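Local coordinates for protein ribulose bisphosphate carboxylase (PDB 2D69) that probably catalyses the magnesium-dependent carboxylation of ribulose 1,5-bisphosphate to two molecules of 3-phosphoglycerate, as a form III Rubisco in an archaeal AMP degradation pathway, at residues Leu185-Asn190 / Glu200-Lys205; Leu389-Asp394 / Lys407-Leu412; Leu355-Ile360 / Asp394-Gly399. One frame throughout, in Å; residues are numbered along the deposited sequence.

Overall arrangement
All three contacts lie in the catalytic domain, built on an eight-stranded alpha/beta barrel. From the N terminus, contact 1 comes first, closing the short loop between strand 184-186 and helix 199-217 before either of the others opens. Contacts 2 and 3 follow much later and cross along the chain. Contact 3 closes an excursion of 33 residues that takes in strand 368-370; contact 2 closes a short, largely helical connection containing helix 402-405. Both use helix 382-398 and share Asp394, so this last barrel helix is tied to helix 356-363 and to the C-terminal helix 410-422. Met356 of contact 3 packs on Leu389, Ala392 and Ile393 of contact 2. Contact 1 is remote, its centre about 28 Å from that of contact 2.

Contact 1 (Leu185-Asn190 / Glu200-Lys205). With SO4 (sulfate ion), chain I.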
loop_
_atom_site.group_PDB
_atom_site.type_symbol
_atom_site.label_atom_id
_atom_site.label_comp_id
_atom_site.label_asym_id
_atom_site.label_seq_id
_atom_site.Cartn_x
_atom_site.Cartn_y
_atom_site.Cartn_z
ATOM N N LEU A 185 31.947 11.556 16.798
ATOM C CA LEU A 185 32.630 10.378 16.339
ATOM C C LEU A 185 32.493 10.405 14.855
ATOM O O LEU A 185 31.444 10.804 14.347
ATOM C CB LEU A 185 31.957 9.147 16.899
ATOM C CG LEU A 185 32.548 7.799 16.448
ATOM C CD1 LEU A 185 33.986 7.597 16.947
ATOM C CD2 LEU A 185 31.640 6.686 16.897
ATOM N N LYS A 186 33.520 9.996 14.125
ATOM C CA LYS A 186 33.454 10.028 12.680
ATOM C C LYS A 186 33.952 8.716 12.103
ATOM O O LYS A 186 35.041 8.274 12.413
ATOM C CB LYS A 186 34.230 11.231 12.117
ATOM C CG LYS A 186 34.230 11.395 10.606
ATOM C CD LYS A 186 34.969 12.662 10.092
ATOM C CE LYS A 186 35.364 12.497 8.577
ATOM N NZ LYS A 186 35.739 11.064 8.056
ATOM N N ASP A 187 33.167 8.108 11.232
ATOM C CA ASP A 187 33.632 6.944 10.483
ATOM C C ASP A 187 34.572 7.382 9.382
ATOM O O ASP A 187 34.337 8.414 8.758
ATOM C CB ASP A 187 32.480 6.254 9.750
ATOM C CG ASP A 187 31.581 5.443 10.655
ATOM O OD1 ASP A 187 31.922 5.143 11.830
ATOM O OD2 ASP A 187 30.473 5.058 10.222
ATOM N N ASP A 188 35.541 6.525 9.068
ATOM C CA ASP A 188 36.374 6.664 7.914
ATOM C C ASP A 188 35.566 6.515 6.647
ATOM O O ASP A 188 34.598 5.782 6.611
ATOM C CB ASP A 188 37.453 5.583 7.888
ATOM C CG ASP A 188 38.519 5.878 6.868
ATOM O OD1 ASP A 188 38.559 5.213 5.784
ATOM O OD2 ASP A 188 39.339 6.807 7.090
ATOM N N GLU A 189 36.022 7.188 5.596
ATOM C CA GLU A 189 35.368 7.154 4.297
ATOM C C GLU A 189 35.259 5.760 3.680
ATOM O O GLU A 189 34.381 5.501 2.875
ATOM C CB GLU A 189 36.057 8.139 3.334
ATOM C CG GLU A 189 37.422 7.724 2.759
ATOM C CD GLU A 189 38.619 7.963 3.676
ATOM O OE1 GLU A 189 39.750 7.512 3.302
ATOM O OE2 GLU A 189 38.442 8.556 4.778
ATOM N N ASN A 190 36.158 4.880 4.051
ATOM C CA ASN A 190 36.119 3.466 3.627
ATOM C C ASN A 190 35.232 2.565 4.483
ATOM O O ASN A 190 34.925 1.467 4.079
ATOM C CB ASN A 190 37.548 2.865 3.706
ATOM C CG ASN A 190 38.533 3.632 2.867
ATOM O OD1 ASN A 190 38.131 4.423 2.006
ATOM N ND2 ASN A 190 39.818 3.394 3.083
ATOM N N GLU A 200 23.695 -2.051 10.474
ATOM C CA GLU A 200 22.558 -1.971 11.439
ATOM C C GLU A 200 22.880 -2.362 12.862
ATOM O O GLU A 200 22.240 -1.878 13.891
ATOM C CB GLU A 200 21.324 -2.743 10.929
ATOM C CG GLU A 200 20.059 -2.288 11.728
ATOM C CD GLU A 200 18.728 -2.687 11.099
ATOM O OE1 GLU A 200 17.679 -2.176 11.577
ATOM O OE2 GLU A 200 18.735 -3.507 10.144
ATOM N N GLU A 201 23.836 -3.273 12.985
ATOM C CA GLU A 201 24.346 -3.665 14.312
ATOM C C GLU A 201 25.146 -2.517 14.919
ATOM O O GLU A 201 25.008 -2.212 16.080
ATOM C CB GLU A 201 25.175 -4.940 14.211
ATOM C CG GLU A 201 24.359 -6.167 13.801
ATOM C CD GLU A 201 25.203 -7.437 13.597
ATOM O OE1 GLU A 201 24.656 -8.357 12.908
ATOM O OE2 GLU A 201 26.374 -7.518 14.127
ATOM N N ARG A 202 25.942 -1.837 14.104
ATOM C CA ARG A 202 26.671 -0.664 14.570
ATOM C C ARG A 202 25.715 0.456 15.024
ATOM O O ARG A 202 25.882 0.984 16.138
ATOM C CB ARG A 202 27.588 -0.136 13.486
ATOM C CG ARG A 202 28.582 0.875 14.010
ATOM C CD ARG A 202 29.730 1.057 13.072
ATOM N NE ARG A 202 29.467 1.948 11.944
ATOM C CZ ARG A 202 29.418 1.542 10.679
ATOM N NH1 ARG A 202 29.479 0.249 10.380
ATOM N NH2 ARG A 202 29.331 2.443 9.727
ATOM N N VAL A 203 24.675 0.776 14.238
ATOM C CA VAL A 203 23.723 1.803 14.709
ATOM C C VAL A 203 23.049 1.454 16.002
ATOM O O VAL A 203 22.938 2.285 16.909
ATOM C CB VAL A 203 22.637 2.303 13.675
ATOM C CG1 VAL A 203 23.088 2.205 12.261
ATOM C CG2 VAL A 203 21.324 1.640 13.844
ATOM N N ARG A 204 22.548 0.243 16.127
ATOM C CA ARG A 204 21.918 -0.142 17.405
ATOM C C ARG A 204 22.851 0.055 18.561
ATOM O O ARG A 204 22.463 0.611 19.624
ATOM C CB ARG A 204 21.462 -1.576 17.359
ATOM C CG ARG A 204 20.311 -1.796 16.387
ATOM C CD ARG A 204 19.975 -3.264 16.275
ATOM N NE ARG A 204 19.108 -3.607 15.188
ATOM C CZ ARG A 204 19.267 -4.682 14.405
ATOM N NH1 ARG A 204 20.330 -5.512 14.511
ATOM N NH2 ARG A 204 18.368 -4.891 13.460
ATOM N N LYS A 205 24.094 -0.393 18.418
ATOM C CA LYS A 205 24.999 -0.302 19.573
ATOM C C LYS A 205 25.483 1.103 19.865
ATOM O O LYS A 205 25.448 1.545 20.995
ATOM C CB LYS A 205 26.192 -1.252 19.408
ATOM C CG LYS A 205 27.217 -1.299 20.540
ATOM C CD LYS A 205 26.626 -1.824 21.840
ATOM C CE LYS A 205 27.700 -1.882 22.912
ATOM N NZ LYS A 205 27.173 -2.477 24.220
HETATM S S SO4 I . 26.302 0.934 26.422
HETATM O O1 SO4 I . 25.969 0.535 27.784
HETATM O O2 SO4 I . 27.520 1.744 26.444
HETATM O O3 SO4 I . 26.477 -0.259 25.596
HETATM O O4 SO4 I . 25.201 1.727 25.890
#
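Asp187 and Arg202 form a buried salt bridge within a beta-alpha-beta unit of the barrel, joining the loop just after strand 184-186 to helix 199-217. Arg202 NH2 donates to Asp187 OD2 at 2.9 Å, with a bent N-H...O angle of 143°. OD2 is met from above the carboxylate plane; a single N-H is used, consistent with the 67° between the two flat groups. Arg202 CG lies anti to the backbone N (chi1 -167°), and a bend further along at chi3 turns the guanidinium to the carboxylate.

Hydrogen bonds from outside fix both groups. Tyr223 and Tyr170 hydroxyls meet Asp187 OD1, Asn226 N meets OD2, and Arg202 NH1 reaches Thr192 O and Asn197 OD1. Tyr223 OH also bonds Arg202 NE, so it links both partners.

The strand end and the loop after it carry the predicted magnesium-binding residues: Lys186, which would act through a carbamate absent here, and Asp188 and Glu189. Lys186 NZ donates to Asp187 O at 3.1 Å, while Lys162 pairs with both Asp188 and Glu189. Asp188 also makes an Asx turn, its OD1 accepting from Asn190 N.

On the helix, Lys205 NZ donates to O3 of a sulfate ion, probably from the crystallisation liquor, at 2.7 Å.

Contact 2 (Leu389-Asp394 / Lys407-Leu412); sequences LRDAID and KSSPEL
Ser409 OG is gripped from two sides of the contact: it donates to Asp391 OD2 at 2.6 Å and accepts a weak bond from Leu412 N at 3.3 Å. The hydroxyl proton is thus spent on the carboxylate, while the oxygen caps the helix that starts just after it. With OG anti to the backbone N of Ser409 (chi1 -179°), the hydroxyl reaches Asp391, whose OD2 is met on the anti side and 20° out of the carboxylate plane. Asp391 in turn has CG beside its own backbone N and opposite the carbonyl carbon (chi1 -76°), which swings the carboxylate off helix 382-398 toward the serine.

Ser409 is therefore the N-cap of helix 410-422, and Asp391 acts as a second-shell partner that holds the capping hydroxyl. Helix 382-398 follows the last barrel strand, 368-370, and the cap ties the C-terminal helix to it. An alanine in place of Asp391 would remove the acceptor of the Ser409 hydroxyl, which would probably be freer to turn from its capping position. Glu411 OE2 comes within 4.6 Å of Asp391 OD2, a proximity of like charges that the salt bridge from Glu411 to Lys387 probably eases.

Beside the polar pair, Leu412 CD1 touches Ala392 CB at 4.0 Å. Pro353 packs against both Ala392 and Leu412, and Lys405 of helix 402-405 touches Asp391 and Leu412.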
loop_
_atom_site.group_PDB
_atom_site.type_symbol
_atom_site.label_atom_id
_atom_site.label_comp_id
_atom_site.label_asym_id
_atom_site.label_seq_id
_atom_site.Cartn_x
_atom_site.Cartn_y
_atom_site.Cartn_z
ATOM N N LEU A 389 42.447 18.179 23.505
ATOM C CA LEU A 389 41.965 18.940 22.363
ATOM C C LEU A 389 40.923 19.983 22.820
ATOM O O LEU A 389 41.005 21.164 22.460
ATOM C CB LEU A 389 41.372 18.002 21.335
ATOM C CG LEU A 389 40.977 18.658 19.996
ATOM C CD1 LEU A 389 42.200 19.144 19.205
ATOM C CD2 LEU A 389 40.115 17.691 19.180
ATOM N N ARG A 390 39.965 19.547 23.630
ATOM C CA ARG A 390 38.919 20.458 24.147
ATOM C C ARG A 390 39.535 21.571 24.987
ATOM O O ARG A 390 39.079 22.696 24.937
ATOM C CB ARG A 390 37.865 19.706 24.952
ATOM C CG ARG A 390 36.841 18.892 24.081
ATOM C CD ARG A 390 35.768 19.748 23.336
ATOM N NE ARG A 390 35.046 20.602 24.304
ATOM C CZ ARG A 390 34.057 20.190 25.106
ATOM N NH1 ARG A 390 33.603 18.948 25.059
ATOM N NH2 ARG A 390 33.461 21.056 25.919
ATOM N N ASP A 391 40.584 21.274 25.751
ATOM C CA ASP A 391 41.179 22.280 26.616
ATOM C C ASP A 391 41.971 23.269 25.791
ATOM O O ASP A 391 41.953 24.464 26.076
ATOM C CB ASP A 391 42.093 21.643 27.620
ATOM C CG ASP A 391 41.344 20.947 28.744
ATOM O OD1 ASP A 391 40.113 21.147 28.950
ATOM O OD2 ASP A 391 41.930 20.188 29.495
ATOM N N ALA A 392 42.657 22.796 24.756
ATOM C CA ALA A 392 43.391 23.709 23.902
ATOM C C ALA A 392 42.443 24.661 23.170
ATOM O O ALA A 392 42.790 25.806 22.971
ATOM C CB ALA A 392 44.293 22.959 22.913
ATOM N N ILE A 393 41.263 24.191 22.764
ATOM C CA ILE A 393 40.273 25.042 22.094
ATOM C C ILE A 393 39.687 26.060 23.098
ATOM O O ILE A 393 39.569 27.236 22.785
ATOM C CB ILE A 393 39.162 24.181 21.426
ATOM C CG1 ILE A 393 39.725 23.420 20.220
ATOM C CG2 ILE A 393 38.005 25.026 20.990
ATOM C CD1 ILE A 393 38.934 22.190 19.879
ATOM N N ASP A 394 39.393 25.641 24.326
ATOM C CA ASP A 394 38.870 26.589 25.311
ATOM C C ASP A 394 39.904 27.698 25.549
ATOM O O ASP A 394 39.538 28.853 25.637
ATOM C CB ASP A 394 38.536 25.902 26.622
ATOM C CG ASP A 394 37.296 25.064 26.548
ATOM O OD1 ASP A 394 36.452 25.274 25.658
ATOM O OD2 ASP A 394 37.091 24.168 27.379
ATOM N N LYS A 407 48.808 24.086 33.098
ATOM C CA LYS A 407 49.013 24.006 34.545
ATOM C C LYS A 407 47.800 23.483 35.301
ATOM O O LYS A 407 47.938 22.928 36.382
ATOM C CB LYS A 407 49.429 25.376 35.116
ATOM C CG LYS A 407 50.795 25.864 34.645
ATOM C CD LYS A 407 50.886 27.386 34.795
ATOM C CE LYS A 407 52.311 27.928 34.816
ATOM N NZ LYS A 407 52.298 29.412 35.085
ATOM N N SER A 408 46.621 23.674 34.738
ATOM C CA SER A 408 45.380 23.129 35.286
ATOM C C SER A 408 44.831 21.978 34.412
ATOM O O SER A 408 43.742 21.472 34.680
ATOM C CB SER A 408 44.340 24.257 35.421
ATOM O OG SER A 408 43.995 24.792 34.140
ATOM N N SER A 409 45.586 21.558 33.392
ATOM C CA SER A 409 45.186 20.462 32.496
ATOM C C SER A 409 46.319 19.463 32.219
ATOM O O SER A 409 47.102 19.667 31.282
ATOM C CB SER A 409 44.736 21.022 31.152
ATOM O OG SER A 409 44.341 19.965 30.305
ATOM N N PRO A 410 46.410 18.397 33.014
ATOM C CA PRO A 410 47.456 17.373 32.820
ATOM C C PRO A 410 47.482 16.779 31.398
ATOM O O PRO A 410 48.552 16.431 30.887
ATOM C CB PRO A 410 47.086 16.290 33.850
ATOM C CG PRO A 410 46.367 17.064 34.932
ATOM C CD PRO A 410 45.543 18.083 34.166
ATOM N N GLU A 411 46.315 16.684 30.771
ATOM C CA GLU A 411 46.217 16.072 29.457
ATOM C C GLU A 411 46.869 16.981 28.432
ATOM O O GLU A 411 47.645 16.548 27.570
ATOM C CB GLU A 411 44.752 15.780 29.112
ATOM C CG GLU A 411 44.128 14.695 29.980
ATOM C CD GLU A 411 43.571 15.184 31.308
ATOM O OE1 GLU A 411 43.108 14.314 32.053
ATOM O OE2 GLU A 411 43.568 16.405 31.620
ATOM N N LEU A 412 46.573 18.263 28.539
ATOM C CA LEU A 412 47.137 19.226 27.618
ATOM C C LEU A 412 48.637 19.350 27.890
ATOM O O LEU A 412 49.430 19.462 26.978
ATOM C CB LEU A 412 46.407 20.569 27.740
ATOM C CG LEU A 412 47.026 21.687 26.911
ATOM C CD1 LEU A 412 47.020 21.343 25.396
ATOM C CD2 LEU A 412 46.338 23.016 27.220
#

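Contact 3 (Leu355-Ile360 / Asp394-Gly399)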
loop_
_atom_site.group_PDB
_atom_site.type_symbol
_atom_site.label_atom_id
_atom_site.label_comp_id
_atom_site.label_asym_id
_atom_site.label_seq_id
_atom_site.Cartn_x
_atom_site.Cartn_y
_atom_site.Cartn_z
ATOM N N LEU A 355 48.140 23.021 17.859
ATOM C CA LEU A 355 47.834 23.807 16.667
ATOM C C LEU A 355 46.557 24.590 16.781
ATOM O O LEU A 355 46.243 25.337 15.864
ATOM C CB LEU A 355 47.764 22.894 15.452
ATOM C CG LEU A 355 49.071 22.153 15.159
ATOM C CD1 LEU A 355 48.956 21.431 13.822
ATOM C CD2 LEU A 355 50.261 23.095 15.148
ATOM N N MET A 356 45.811 24.446 17.888
ATOM C CA MET A 356 44.473 25.022 17.927
ATOM C C MET A 356 44.507 26.551 17.935
ATOM O O MET A 356 43.714 27.161 17.257
ATOM C CB MET A 356 43.623 24.486 19.088
ATOM C CG MET A 356 43.323 22.993 19.032
ATOM S SD MET A 356 42.290 22.544 17.655
ATOM C CE MET A 356 43.537 21.947 16.461
ATOM N N PRO A 357 45.397 27.192 18.704
ATOM C CA PRO A 357 45.510 28.671 18.626
ATOM C C PRO A 357 45.715 29.201 17.204
ATOM O O PRO A 357 44.961 30.060 16.799
ATOM C CB PRO A 357 46.689 28.995 19.562
ATOM C CG PRO A 357 46.622 27.893 20.608
ATOM C CD PRO A 357 46.276 26.630 19.750
ATOM N N GLU A 358 46.641 28.647 16.445
ATOM C CA GLU A 358 46.908 29.102 15.094
ATOM C C GLU A 358 45.716 28.800 14.173
ATOM O O GLU A 358 45.272 29.664 13.372
ATOM C CB GLU A 358 48.189 28.430 14.566
ATOM C CG GLU A 358 48.696 28.957 13.231
ATOM C CD GLU A 358 49.809 28.111 12.585
ATOM O OE1 GLU A 358 50.275 27.094 13.176
ATOM O OE2 GLU A 358 50.242 28.490 11.453
ATOM N N LEU A 359 45.172 27.590 14.291
ATOM C CA LEU A 359 44.038 27.196 13.459
ATOM C C LEU A 359 42.857 28.165 13.625
ATOM O O LEU A 359 42.326 28.672 12.651
ATOM C CB LEU A 359 43.617 25.765 13.758
ATOM C CG LEU A 359 42.440 25.271 12.929
ATOM C CD1 LEU A 359 42.871 25.124 11.483
ATOM C CD2 LEU A 359 41.892 23.956 13.482
ATOM N N ILE A 360 42.519 28.474 14.870
ATOM C CA ILE A 360 41.437 29.391 15.176
ATOM C C ILE A 360 41.725 30.862 14.796
ATOM O O ILE A 360 40.849 31.529 14.213
ATOM C CB ILE A 360 40.992 29.206 16.643
ATOM C CG1 ILE A 360 40.276 27.851 16.773
ATOM C CG2 ILE A 360 40.065 30.316 17.084
ATOM C CD1 ILE A 360 40.104 27.381 18.200
ATOM N N ASP A 394 39.393 25.641 24.326
ATOM C CA ASP A 394 38.870 26.589 25.311
ATOM C C ASP A 394 39.904 27.698 25.549
ATOM O O ASP A 394 39.538 28.853 25.637
ATOM C CB ASP A 394 38.536 25.902 26.622
ATOM C CG ASP A 394 37.296 25.064 26.548
ATOM O OD1 ASP A 394 36.452 25.274 25.658
ATOM O OD2 ASP A 394 37.091 24.168 27.379
ATOM N N ALA A 395 41.191 27.340 25.624
ATOM C CA ALA A 395 42.265 28.307 25.760
ATOM C C ALA A 395 42.399 29.230 24.542
ATOM O O ALA A 395 42.525 30.435 24.693
ATOM C CB ALA A 395 43.592 27.603 26.047
ATOM N N ALA A 396 42.436 28.677 23.341
ATOM C CA ALA A 396 42.521 29.518 22.160
ATOM C C ALA A 396 41.388 30.576 22.205
ATOM O O ALA A 396 41.625 31.742 22.000
ATOM C CB ALA A 396 42.434 28.673 20.884
ATOM N N ILE A 397 40.166 30.160 22.512
ATOM C CA ILE A 397 39.017 31.086 22.514
ATOM C C ILE A 397 39.121 32.152 23.607
ATOM O O ILE A 397 38.703 33.284 23.396
ATOM C CB ILE A 397 37.736 30.309 22.712
ATOM C CG1 ILE A 397 37.455 29.478 21.462
ATOM C CG2 ILE A 397 36.529 31.232 23.009
ATOM C CD1 ILE A 397 36.719 28.266 21.774
ATOM N N GLU A 398 39.633 31.770 24.775
ATOM C CA GLU A 398 39.717 32.686 25.908
ATOM C C GLU A 398 40.975 33.569 25.849
ATOM O O GLU A 398 41.125 34.449 26.684
ATOM C CB GLU A 398 39.661 31.920 27.253
ATOM C CG GLU A 398 38.318 31.228 27.574
ATOM C CD GLU A 398 38.397 30.279 28.782
ATOM O OE1 GLU A 398 39.150 30.588 29.743
ATOM O OE2 GLU A 398 37.712 29.219 28.794
ATOM N N GLY A 399 41.840 33.369 24.849
ATOM C CA GLY A 399 43.072 34.132 24.700
ATOM C C GLY A 399 44.090 33.768 25.782
ATOM O O GLY A 399 44.864 34.605 26.237
#
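Ala396 meets Ile360 and Pro357 where helix 382-398 packs on helix 356-363. These helices follow strands 368-370 and 344-348, the last two of the barrel, and are neighbours in its outer ring. The Ala396 methyl points toward the neighbouring helix and has the most surface buried in the contact. Ala396 CB lies 3.8 Å from Ile360 CD1 and equally close to Pro357 CA, so it touches backbone as well as side chain.

Ile360 brings only the end of its longer branch. With CG1 beside the backbone N and opposite the carbonyl carbon (chi1 -70°), the branch runs out to place CD1 against the alanine methyl. Pro357 adds a flank: its ring atom CG lies 4.3 Å from Ala396 CB, and Leu402 of helix 402-405 covers the proline as well.

The short helical segments cross at -51°, with axes 8.9 Å apart at closest approach. The nearest CA atoms, those of Pro357 and Ala396, are 4.7 Å apart, a closeness that the small alanine side chain allows. After Glu398, helix 382-398 ends in a Schellman motif at Gly399, whose phi is positive.

Within the two segments, the groups meeting Ala396 are apolar apart from Met356 O, so the join rests on van der Waals contact, probably with partial exclusion of water.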